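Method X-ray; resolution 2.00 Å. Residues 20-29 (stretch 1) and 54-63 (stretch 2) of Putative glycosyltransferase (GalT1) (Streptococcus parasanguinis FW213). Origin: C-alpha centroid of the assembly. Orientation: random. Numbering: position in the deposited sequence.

Stretch 1 20-29: LKRCLDSLLR
Stretch 2, residues 54-63: EYAKIDNRIQ

How are the two backbones laid out? Residues 20-28 form one helix, with Arg-29 the first residue to leave helical phi/psi; stretch 2 enters already helical at Glu-54. The two helices run in nearly the same direction, their axes crossing at -18° and approaching to 11.9 Å. Register is set by two CA pairs one turn apart: Leu-24 CA to Tyr-55 CA at 8.0 Å and Leu-28 CA to Asp-59 CA at 8.2 Å. That spacing leaves room for side chains between the backbones, and 405 Å² is buried in total.

What does Tyr-55 do at the start of stretch 2? Its CA-to-CB bond points toward the first helix, and with chi1 -86° and chi2 80° the ring enters a hole formed by Lys-21, Leu-24, Asp-25 and Leu-28. Leu-24 (m, t) covers one face, its CD1 4.1 Å from the centroid of the Tyr-55 ring and 3.7 Å from Tyr-55 CG, a CH-pi contact. The ring edge meets Leu-28, with CD1 4.0 Å from Tyr-55 CD2. Tyrosine suits this place because its apolar ring packs on leucines while its hydroxyl reaches a polar group: Tyr-55 OH donates to Asp-25 OD1 at 2.7 Å. Asp-25 (chi1 -70°, chi2 -20°) starts sideways, but its carboxylate comes nearer to make this bond. Lys-21 CB lies 3.4 Å from Tyr-55 OH, while the end of the lysine side chain leads away from stretch 2.

How does Leu-28 meet Ile-58 and the turn that follows? Ile-58 (chi1 54°, chi2 95°) brings CD1 to 4.2 Å from Leu-28 CD1. After it, Asp-59 turns extended (phi/psi -152/118) and opens a type I turn to Ile-62, closed by Ile-62 N to Asp-59 O at 3.2 Å. Leu-28 (m, t) places CD2 3.2 Å from Asp-59 OD2 and 4.3 Å from Ile-62 CD1, so its branched end fits between several neighbours.

What fixes the polar side of the turn? Arg-61 (m, t, m, chi4 177°) folds back on Asp-59 (chi1 -163°, chi2 -48°): Arg-61 NE reaches Asp-59 OD1 at 3.1 Å, Arg-61 NH2 reaches Asp-59 OD2 at 2.9 Å in a salt bridge, and Arg-61 N also donates to Asp-59 OD1 at 3.0 Å. A water links the stretches, donating to Leu-28 O at 2.6 Å and accepting from Arg-61 NH1 at 3.2 Å. Ile-62 (m, t) then begins a strand, buried as befits its apolar side chain.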

# COMPACT_ATOMS: atom_id res chain seq x y z
N LEU A 20 13.10 32.02 -7.13
CA LEU A 20 13.81 32.08 -5.85
C LEU A 20 14.83 33.22 -5.76
O LEU A 20 14.94 33.89 -4.72
CB LEU A 20 14.47 30.73 -5.56
CG LEU A 20 15.11 30.53 -4.18
CD1 LEU A 20 14.12 30.77 -3.05
CD2 LEU A 20 15.69 29.12 -4.09
N LYS A 21 15.58 33.46 -6.84
CA LYS A 21 16.61 34.51 -6.81
C LYS A 21 15.98 35.89 -6.63
O LYS A 21 16.49 36.72 -5.87
CB LYS A 21 17.48 34.48 -8.09
CG LYS A 21 18.34 33.22 -8.28
CD LYS A 21 19.43 33.40 -9.36
CE LYS A 21 18.96 32.99 -10.76
NZ LYS A 21 19.97 33.32 -11.83
N ARG A 22 14.88 36.15 -7.32
CA ARG A 22 14.16 37.40 -7.15
C ARG A 22 13.70 37.58 -5.69
O ARG A 22 13.88 38.66 -5.11
CB ARG A 22 12.96 37.47 -8.10
CG ARG A 22 12.22 38.80 -8.06
CD ARG A 22 11.02 38.76 -8.98
NE ARG A 22 10.08 37.72 -8.58
CZ ARG A 22 9.06 37.31 -9.33
NH1 ARG A 22 8.86 37.84 -10.53
NH2 ARG A 22 8.25 36.37 -8.88
N CYS A 23 13.16 36.52 -5.10
CA CYS A 23 12.75 36.58 -3.70
C CYS A 23 13.92 36.93 -2.79
O CYS A 23 13.88 37.91 -2.04
CB CYS A 23 12.12 35.25 -3.27
SG CYS A 23 11.67 35.20 -1.50
N LEU A 24 14.99 36.13 -2.88
CA LEU A 24 16.14 36.31 -2.01
C LEU A 24 16.86 37.65 -2.21
O LEU A 24 17.31 38.26 -1.23
CB LEU A 24 17.10 35.12 -2.16
CG LEU A 24 16.53 33.76 -1.72
CD1 LEU A 24 17.56 32.65 -1.86
CD2 LEU A 24 15.99 33.81 -0.30
N ASP A 25 16.98 38.11 -3.45
CA ASP A 25 17.58 39.43 -3.72
C ASP A 25 16.78 40.52 -3.00
O ASP A 25 17.36 41.42 -2.38
CB ASP A 25 17.64 39.73 -5.24
CG ASP A 25 18.67 38.88 -6.00
OD1 ASP A 25 19.61 38.32 -5.38
OD2 ASP A 25 18.55 38.78 -7.25
N SER A 26 15.45 40.45 -3.07
CA SER A 26 14.62 41.47 -2.42
C SER A 26 14.74 41.45 -0.88
O SER A 26 14.62 42.50 -0.24
CB SER A 26 13.15 41.36 -2.86
OG SER A 26 12.49 40.30 -2.20
N LEU A 27 15.00 40.29 -0.30
CA LEU A 27 15.18 40.18 1.16
C LEU A 27 16.53 40.68 1.65
O LEU A 27 16.62 41.37 2.67
CB LEU A 27 14.98 38.74 1.63
CG LEU A 27 13.58 38.14 1.48
CD1 LEU A 27 13.56 36.66 1.92
CD2 LEU A 27 12.60 38.94 2.28
N LEU A 28 17.60 40.31 0.96
CA LEU A 28 18.93 40.78 1.33
C LEU A 28 19.08 42.30 1.21
O LEU A 28 19.93 42.89 1.88
CB LEU A 28 20.00 40.06 0.51
CG LEU A 28 20.10 38.56 0.79
CD1 LEU A 28 21.21 37.92 -0.04
CD2 LEU A 28 20.32 38.31 2.28
N ARG A 29 18.25 42.93 0.38
CA ARG A 29 18.23 44.39 0.27
C ARG A 29 17.38 45.10 1.33
O ARG A 29 17.07 46.28 1.18
CB ARG A 29 17.70 44.81 -1.10
CG ARG A 29 18.65 44.54 -2.26
CD ARG A 29 18.12 45.16 -3.54
NE ARG A 29 16.72 44.82 -3.79
CZ ARG A 29 16.30 43.98 -4.75
NH1 ARG A 29 17.19 43.40 -5.55
NH2 ARG A 29 15.01 43.74 -4.90
N GLU A 54 24.06 28.49 -2.94
CA GLU A 54 24.85 29.59 -3.48
C GLU A 54 24.60 30.89 -2.72
O GLU A 54 25.54 31.63 -2.46
CB GLU A 54 24.56 29.79 -4.97
CG GLU A 54 25.04 28.63 -5.84
CD GLU A 54 24.68 28.82 -7.30
OE1 GLU A 54 23.73 29.58 -7.60
OE2 GLU A 54 25.36 28.22 -8.17
N TYR A 55 23.34 31.17 -2.37
CA TYR A 55 23.04 32.38 -1.58
C TYR A 55 23.60 32.29 -0.15
O TYR A 55 24.07 33.28 0.40
CB TYR A 55 21.54 32.69 -1.58
CG TYR A 55 21.09 33.52 -2.76
CD1 TYR A 55 20.86 32.92 -4.00
CD2 TYR A 55 20.91 34.89 -2.66
CE1 TYR A 55 20.46 33.67 -5.10
CE2 TYR A 55 20.51 35.65 -3.75
CZ TYR A 55 20.29 35.04 -4.97
OH TYR A 55 19.89 35.77 -6.07
N ALA A 56 23.53 31.10 0.45
CA ALA A 56 24.07 30.89 1.79
C ALA A 56 25.57 31.21 1.85
O ALA A 56 26.08 31.65 2.89
CB ALA A 56 23.83 29.44 2.24
N LYS A 57 26.27 30.98 0.75
CA LYS A 57 27.71 31.21 0.71
C LYS A 57 28.08 32.69 0.72
O LYS A 57 29.19 33.04 1.11
CB LYS A 57 28.34 30.52 -0.50
CG LYS A 57 28.30 29.00 -0.43
CD LYS A 57 28.78 28.35 -1.71
CE LYS A 57 28.71 26.83 -1.59
NZ LYS A 57 29.13 26.13 -2.84
N ILE A 58 27.17 33.56 0.30
CA ILE A 58 27.50 34.99 0.19
C ILE A 58 26.84 35.90 1.23
O ILE A 58 27.09 37.11 1.24
CB ILE A 58 27.26 35.53 -1.25
CG1 ILE A 58 25.83 35.26 -1.71
CG2 ILE A 58 28.28 34.94 -2.22
CD1 ILE A 58 24.87 36.41 -1.48
N ASP A 59 26.02 35.34 2.10
CA ASP A 59 25.41 36.14 3.17
C ASP A 59 25.14 35.23 4.35
O ASP A 59 24.35 34.29 4.25
CB ASP A 59 24.12 36.81 2.69
CG ASP A 59 23.68 37.96 3.60
OD1 ASP A 59 23.64 37.77 4.84
OD2 ASP A 59 23.37 39.05 3.08
N ASN A 60 25.78 35.53 5.48
CA ASN A 60 25.70 34.65 6.64
C ASN A 60 24.41 34.79 7.45
O ASN A 60 24.23 34.11 8.46
CB ASN A 60 26.94 34.79 7.53
CG ASN A 60 27.01 36.12 8.25
OD1 ASN A 60 26.25 37.04 7.96
ND2 ASN A 60 27.94 36.22 9.19
N ARG A 61 23.50 35.65 7.00
CA ARG A 61 22.18 35.75 7.63
C ARG A 61 21.28 34.63 7.10
O ARG A 61 20.22 34.36 7.66
CB ARG A 61 21.56 37.14 7.40
CG ARG A 61 22.28 38.24 8.20
CD ARG A 61 21.82 39.65 7.81
NE ARG A 61 22.11 39.95 6.41
CZ ARG A 61 21.78 41.09 5.80
NH1 ARG A 61 21.13 42.05 6.46
NH2 ARG A 61 22.08 41.26 4.52
N ILE A 62 21.72 33.97 6.03
CA ILE A 62 20.94 32.88 5.44
C ILE A 62 21.31 31.52 6.03
O ILE A 62 22.47 31.11 5.97
CB ILE A 62 21.10 32.83 3.92
CG1 ILE A 62 20.59 34.12 3.28
CG2 ILE A 62 20.38 31.61 3.36
CD1 ILE A 62 20.47 34.04 1.78
N GLN A 63 20.32 30.84 6.59
CA GLN A 63 20.51 29.48 7.10
C GLN A 63 19.67 28.54 6.24
O GLN A 63 18.49 28.81 5.98
CB GLN A 63 20.04 29.37 8.55
CG GLN A 63 20.44 30.53 9.46
CD GLN A 63 21.95 30.67 9.61
OE1 GLN A 63 22.54 31.68 9.20
NE2 GLN A 63 22.58 29.67 10.20
O HOH W 1 19.81 43.88 4.25